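Local coordinates for protein chloramphenicol acetyltransferase (Aliivibrio fischeri, PDB 6PXA) that probably transfers an acetyl group from acetyl-CoA to the 3-hydroxyl of chloramphenicol, as a trimeric acetyltransferase of the hexapeptide-repeat family, at residues Ile73-Ser78 / Trp188-Leu193; Val124-Trp129 / Ile142-Ile147. All coordinates share one frame; numbering follows the deposited sequence.

Both contacts use turns of one left-handed parallel beta-helix, and both are largely buried. Contact 2 joins two successive coils, 124-129 and 142-147, through five direct hydrogen bonds, four of them from backbone N-H groups, and buries 482 Å². Contact 1 lies one coil earlier: its turn, 73-78, meets the segment 188-193 between two C-terminal helices, buries 238 Å², and relies on aromatic rings plus one salt bridge at an exposed aspartate. The two are directly connected, by a hydrogen bond between K75 N and N126 OD1 and by W189, which packs against N126 and D144. Their centres lie 10 Å apart, and both touch the second subunit.

Contact 1. Residues Ile73-Ser78 / Trp188-Leu193; sequences IGKFCS and WWDWPL
K75 meets D190 by charge, while its neighbour F76 meets W188 by its ring. The lysine chain is extended beyond CG and crosses D190 at about a right angle, placing K75 NZ 3.1 Å from D190 OD1. This is a hydrogen-bonded salt bridge, and the carboxylate receives it on the anti lone pair, the one turned away from OD2. On the way K75 CD passes 3.5 Å from W189 O, a contact of van der Waals type. D190 is exposed, so solvent probably weakens the pair.

F76 lies deeper. CZ3 of W188 sits over one face of its ring, 3.4 Å from F76 CE2 and displaced toward the rim, with the planes at 46°; the pair is oblique. W188 reaches there because its CG stands between backbone N and carbonyl carbon (chi1 67°). At the phenyl edge W189 CB lies 3.7 Å from F76 CD2. The ring also meets Y30 nearly parallel and F101 of the second subunit edge-to-face.

Two backbone N-H groups of the turn are satisfied outside the contact, K75 N by N126 OD1 and C77 N by S31 OG. Within 188-193, W191 N donates to W188 O at 3.2 Å. The contact thus docks the 3-10 segment 188-190, which follows helix 177-186, onto a turn of the left-handed beta-helix typical of hexapeptide acyltransferases.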
loop_
_atom_site.group_PDB
_atom_site.type_symbol
_atom_site.label_atom_id
_atom_site.label_comp_id
_atom_site.label_asym_id
_atom_site.label_seq_id
_atom_site.Cartn_x
_atom_site.Cartn_y
_atom_site.Cartn_z
ATOM N N ILE B 73 -7.467 -20.327 7.905
ATOM C CA ILE B 73 -6.038 -20.362 7.610
ATOM C C ILE B 73 -5.499 -21.726 8.025
ATOM O O ILE B 73 -5.882 -22.270 9.072
ATOM C CB ILE B 73 -5.293 -19.220 8.328
ATOM C CG1 ILE B 73 -5.728 -17.864 7.759
ATOM C CG2 ILE B 73 -3.798 -19.395 8.197
ATOM C CD1 ILE B 73 -5.321 -16.657 8.611
ATOM N N GLY B 74 -4.658 -22.297 7.168
ATOM C CA GLY B 74 -4.152 -23.634 7.360
ATOM C C GLY B 74 -3.020 -23.675 8.357
ATOM O O GLY B 74 -2.861 -22.798 9.208
ATOM N N LYS B 75 -2.257 -24.760 8.275
ATOM C CA LYS B 75 -1.105 -24.996 9.124
ATOM C C LYS B 75 0.160 -24.493 8.444
ATOM O O LYS B 75 0.252 -24.457 7.213
ATOM C CB LYS B 75 -0.956 -26.485 9.419
ATOM C CG LYS B 75 -2.179 -27.118 10.063
ATOM C CD LYS B 75 -2.060 -28.630 10.039
ATOM C CE LYS B 75 -3.243 -29.300 10.665
ATOM N NZ LYS B 75 -3.051 -30.794 10.686
ATOM N N PHE B 76 1.139 -24.113 9.262
ATOM C CA PHE B 76 2.483 -23.834 8.777
ATOM C C PHE B 76 2.513 -22.637 7.834
ATOM O O PHE B 76 3.302 -22.604 6.880
ATOM C CB PHE B 76 3.065 -25.068 8.101
ATOM C CG PHE B 76 3.356 -26.191 9.059
ATOM C CD1 PHE B 76 4.310 -26.044 10.038
ATOM C CD2 PHE B 76 2.652 -27.385 9.000
ATOM C CE1 PHE B 76 4.584 -27.081 10.935
ATOM C CE2 PHE B 76 2.931 -28.426 9.892
ATOM C CZ PHE B 76 3.890 -28.265 10.858
ATOM N N CYS B 77 1.646 -21.661 8.081
ATOM C CA CYS B 77 1.590 -20.465 7.261
ATOM C C CYS B 77 2.425 -19.366 7.894
ATOM O O CYS B 77 2.511 -19.249 9.119
ATOM C CB CYS B 77 0.151 -19.976 7.068
ATOM S SG CYS B 77 -0.799 -21.036 5.993
ATOM N N SER B 78 3.046 -18.575 7.040
ATOM C CA SER B 78 3.909 -17.467 7.452
ATOM C C SER B 78 3.248 -16.199 6.959
ATOM O O SER B 78 3.147 -15.989 5.748
ATOM C CB SER B 78 5.321 -17.599 6.873
ATOM O OG SER B 78 5.952 -18.773 7.368
ATOM N N TRP B 188 2.344 -33.378 3.963
ATOM C CA TRP B 188 3.212 -33.505 5.134
ATOM C C TRP B 188 2.740 -32.649 6.296
ATOM O O TRP B 188 3.087 -32.946 7.445
ATOM C CB TRP B 188 4.670 -33.135 4.800
ATOM C CG TRP B 188 4.888 -31.642 4.457
ATOM C CD1 TRP B 188 5.027 -31.116 3.212
ATOM C CD2 TRP B 188 5.003 -30.525 5.378
ATOM N NE1 TRP B 188 5.205 -29.748 3.288
ATOM C CE2 TRP B 188 5.193 -29.363 4.604
ATOM C CE3 TRP B 188 4.961 -30.400 6.772
ATOM C CZ2 TRP B 188 5.335 -28.095 5.178
ATOM C CZ3 TRP B 188 5.090 -29.159 7.341
ATOM C CH2 TRP B 188 5.276 -28.012 6.545
ATOM N N TRP B 189 1.972 -31.584 6.025
ATOM C CA TRP B 189 1.438 -30.766 7.110
ATOM C C TRP B 189 0.433 -31.533 7.970
ATOM O O TRP B 189 0.162 -31.120 9.100
ATOM C CB TRP B 189 0.812 -29.475 6.549
ATOM C CG TRP B 189 -0.007 -29.712 5.322
ATOM C CD1 TRP B 189 -1.298 -30.135 5.274
ATOM C CD2 TRP B 189 0.423 -29.569 3.964
ATOM N NE1 TRP B 189 -1.704 -30.261 3.966
ATOM C CE2 TRP B 189 -0.669 -29.914 3.141
ATOM C CE3 TRP B 189 1.620 -29.163 3.363
ATOM C CZ2 TRP B 189 -0.599 -29.872 1.748
ATOM C CZ3 TRP B 189 1.688 -29.114 1.983
ATOM C CH2 TRP B 189 0.593 -29.484 1.187
ATOM N N ASP B 190 -0.084 -32.660 7.495
ATOM C CA ASP B 190 -1.042 -33.447 8.260
ATOM C C ASP B 190 -0.400 -34.626 8.987
ATOM O O ASP B 190 -1.082 -35.305 9.751
ATOM C CB ASP B 190 -2.156 -33.944 7.340
ATOM C CG ASP B 190 -3.131 -32.846 6.961
ATOM O OD1 ASP B 190 -3.294 -31.890 7.752
ATOM O OD2 ASP B 190 -3.758 -32.948 5.883
ATOM N N TRP B 191 0.895 -34.873 8.777
ATOM C CA TRP B 191 1.587 -35.976 9.434
ATOM C C TRP B 191 1.648 -35.758 10.945
ATOM O O TRP B 191 1.662 -34.613 11.413
ATOM C CB TRP B 191 3.016 -36.107 8.907
ATOM C CG TRP B 191 3.143 -36.458 7.470
ATOM C CD1 TRP B 191 2.132 -36.693 6.593
ATOM C CD2 TRP B 191 4.360 -36.611 6.734
ATOM N NE1 TRP B 191 2.643 -36.979 5.351
ATOM C CE2 TRP B 191 4.010 -36.942 5.412
ATOM C CE3 TRP B 191 5.718 -36.484 7.062
ATOM C CZ2 TRP B 191 4.968 -37.152 4.412
ATOM C CZ3 TRP B 191 6.661 -36.695 6.074
ATOM C CH2 TRP B 191 6.283 -37.034 4.768
ATOM N N PRO B 192 1.752 -36.837 11.728
ATOM C CA PRO B 192 2.029 -36.670 13.156
ATOM C C PRO B 192 3.327 -35.908 13.348
ATOM O O PRO B 192 4.226 -35.946 12.500
ATOM C CB PRO B 192 2.135 -38.111 13.677
ATOM C CG PRO B 192 1.434 -38.952 12.639
ATOM C CD PRO B 192 1.749 -38.260 11.340
ATOM N N LEU B 193 3.409 -35.185 14.466
ATOM C CA LEU B 193 4.505 -34.235 14.631
ATOM C C LEU B 193 5.861 -34.930 14.601
ATOM O O LEU B 193 6.829 -34.381 14.069
ATOM C CB LEU B 193 4.329 -33.455 15.930
ATOM C CG LEU B 193 5.539 -32.700 16.481
ATOM C CD1 LEU B 193 5.995 -31.562 15.539
ATOM C CD2 LEU B 193 5.216 -32.160 17.866
#

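Contact 2. Residues Val124-Trp129 / Ile142-Ile147; sequences VGNDVW and IGDGAI
W129 brings CE3 of its indole to I147, 3.6 Å from I147 CG2, the two side chains crossing obliquely. They belong to neighbouring coils of the left-handed parallel beta-helix that the hexapeptide repeats build. The evidence is the register: V124 pairs with I142 and W129 with I147, both as parallel bridges, and the turn between each pair of short strands lies over the equivalent turn of the next coil. W129 also stacks on H93 of the second subunit, at the trimer interface; it was modelled in two conformers, and its contacts are those of the one described.

Backbone bonds define the spacing between coils. G125 N donates to I142 O at 2.8 Å, G145 N to N126 O, and W129 N to A146 O over a longer 3.2 Å. Between the last two, CA-H...O contacts such as G145 CA to D127 O fill in. G145 has a positive phi and occupies the third position of a type II turn, G143-A146. A water can donate to D127 O or A146 O, though it has more acceptors in reach than protons.

V128 turns inward with CG1 3.9 Å from I142 CG2, the side chains crossing at about a right angle. D127 OD1 is engaged by S99 OG and T100 N of the second subunit, while the side-chain oxygen of N126 is taken up by K75 of the preceding coil.

N126 and D144 lie side by side, their amide and carboxylate planes 24° apart. D144 CG stands anti to its carbonyl carbon (chi1 -58°), which brings OD1 to N126. That oxygen is gripped twice: N126 N reaches its anti lone pair at 2.6 Å in an almost straight bond, whereas N126 ND2, 2.9 Å from D144 OD1, comes from above the carboxylate plane, with a bent N-H...O angle of 135°.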
loop_
_atom_site.group_PDB
_atom_site.type_symbol
_atom_site.label_atom_id
_atom_site.label_comp_id
_atom_site.label_asym_id
_atom_site.label_seq_id
_atom_site.Cartn_x
_atom_site.Cartn_y
_atom_site.Cartn_z
ATOM N N VAL B 124 -7.043 -19.745 3.287
ATOM C CA VAL B 124 -5.613 -19.888 3.034
ATOM C C VAL B 124 -5.214 -21.320 3.385
ATOM O O VAL B 124 -5.450 -21.786 4.510
ATOM C CB VAL B 124 -4.790 -18.856 3.816
ATOM C CG1 VAL B 124 -3.302 -19.012 3.476
ATOM C CG2 VAL B 124 -5.258 -17.440 3.472
ATOM N N GLY B 125 -4.647 -22.032 2.410
ATOM C CA GLY B 125 -4.267 -23.417 2.602
ATOM C C GLY B 125 -3.038 -23.538 3.484
ATOM O O GLY B 125 -2.690 -22.599 4.203
ATOM N N ASN B 126 -2.356 -24.674 3.413
ATOM C CA ASN B 126 -1.239 -24.987 4.293
ATOM C C ASN B 126 0.073 -24.608 3.628
ATOM O O ASN B 126 0.195 -24.634 2.401
ATOM C CB ASN B 126 -1.227 -26.478 4.632
ATOM C CG ASN B 126 -2.548 -26.939 5.188
ATOM O OD1 ASN B 126 -2.828 -26.736 6.361
ATOM N ND2 ASN B 126 -3.382 -27.537 4.341
ATOM N N ASP B 127 1.055 -24.259 4.459
ATOM C CA ASP B 127 2.394 -23.936 3.996
ATOM C C ASP B 127 2.367 -22.745 3.032
ATOM O O ASP B 127 2.991 -22.762 1.970
ATOM C CB ASP B 127 3.053 -25.156 3.348
ATOM C CG ASP B 127 4.513 -24.881 2.957
ATOM O OD1 ASP B 127 5.228 -24.256 3.768
ATOM O OD2 ASP B 127 4.930 -25.251 1.842
ATOM N N VAL B 128 1.622 -21.707 3.400
ATOM C CA VAL B 128 1.477 -20.513 2.564
ATOM C C VAL B 128 2.219 -19.364 3.210
ATOM O O VAL B 128 2.080 -19.117 4.415
ATOM C CB VAL B 128 -0.010 -20.167 2.329
ATOM C CG1 VAL B 128 -0.153 -18.802 1.637
ATOM C CG2 VAL B 128 -0.675 -21.242 1.504
ATOM N N TRP B 129 3.072 -18.712 2.420
ATOM C CA TRP B 129 3.861 -17.561 2.834
ATOM C C TRP B 129 3.224 -16.319 2.225
ATOM O O TRP B 129 3.098 -16.228 1.000
ATOM C CB TRP B 129 5.304 -17.727 2.359
ATOM C CG TRP B 129 6.237 -16.591 2.645
ATOM C CD1 TRP B 129 6.151 -15.664 3.645
ATOM C CD2 TRP B 129 7.424 -16.284 1.913
ATOM N NE1 TRP B 129 7.214 -14.779 3.568
ATOM C CE2 TRP B 129 8.012 -15.150 2.519
ATOM C CE3 TRP B 129 8.044 -16.853 0.795
ATOM C CZ2 TRP B 129 9.181 -14.571 2.039
ATOM C CZ3 TRP B 129 9.211 -16.268 0.323
ATOM C CH2 TRP B 129 9.757 -15.143 0.943
ATOM N N ILE B 142 -6.513 -19.454 -1.438
ATOM C CA ILE B 142 -5.080 -19.538 -1.751
ATOM C C ILE B 142 -4.629 -20.951 -1.434
ATOM O O ILE B 142 -4.572 -21.335 -0.265
ATOM C CB ILE B 142 -4.248 -18.504 -0.975
ATOM C CG1 ILE B 142 -4.682 -17.086 -1.337
ATOM C CG2 ILE B 142 -2.741 -18.671 -1.270
ATOM C CD1 ILE B 142 -4.129 -16.032 -0.398
ATOM N N GLY B 143 -4.276 -21.711 -2.470
ATOM C CA GLY B 143 -3.964 -23.115 -2.302
ATOM C C GLY B 143 -2.685 -23.353 -1.515
ATOM O O GLY B 143 -1.858 -22.473 -1.316
ATOM N N ASP B 144 -2.535 -24.598 -1.067
ATOM C CA ASP B 144 -1.354 -25.021 -0.321
ATOM C C ASP B 144 -0.051 -24.672 -1.040
ATOM O O ASP B 144 0.082 -24.843 -2.254
ATOM C CB ASP B 144 -1.371 -26.543 -0.116
ATOM C CG ASP B 144 -2.590 -27.029 0.615
ATOM O OD1 ASP B 144 -2.927 -26.464 1.673
ATOM O OD2 ASP B 144 -3.197 -28.003 0.135
ATOM N N GLY B 145 0.941 -24.256 -0.265
ATOM C CA GLY B 145 2.266 -24.007 -0.800
ATOM C C GLY B 145 2.434 -22.726 -1.597
ATOM O O GLY B 145 3.535 -22.485 -2.113
ATOM N N ALA B 146 1.393 -21.909 -1.737
ATOM C CA ALA B 146 1.545 -20.680 -2.509
ATOM C C ALA B 146 2.437 -19.655 -1.799
ATOM O O ALA B 146 2.651 -19.693 -0.582
ATOM C CB ALA B 146 0.187 -20.036 -2.791
ATOM N N ILE B 147 2.957 -18.714 -2.586
ATOM C CA ILE B 147 3.682 -17.562 -2.063
ATOM C C ILE B 147 3.000 -16.328 -2.612
ATOM O O ILE B 147 2.803 -16.222 -3.828
ATOM C CB ILE B 147 5.174 -17.572 -2.451
ATOM C CG1 ILE B 147 5.881 -18.763 -1.805
ATOM C CG2 ILE B 147 5.855 -16.303 -2.011
ATOM C CD1 ILE B 147 7.229 -19.030 -2.390
HETATM O O HOH W 1 4.955 -21.052 0.677
#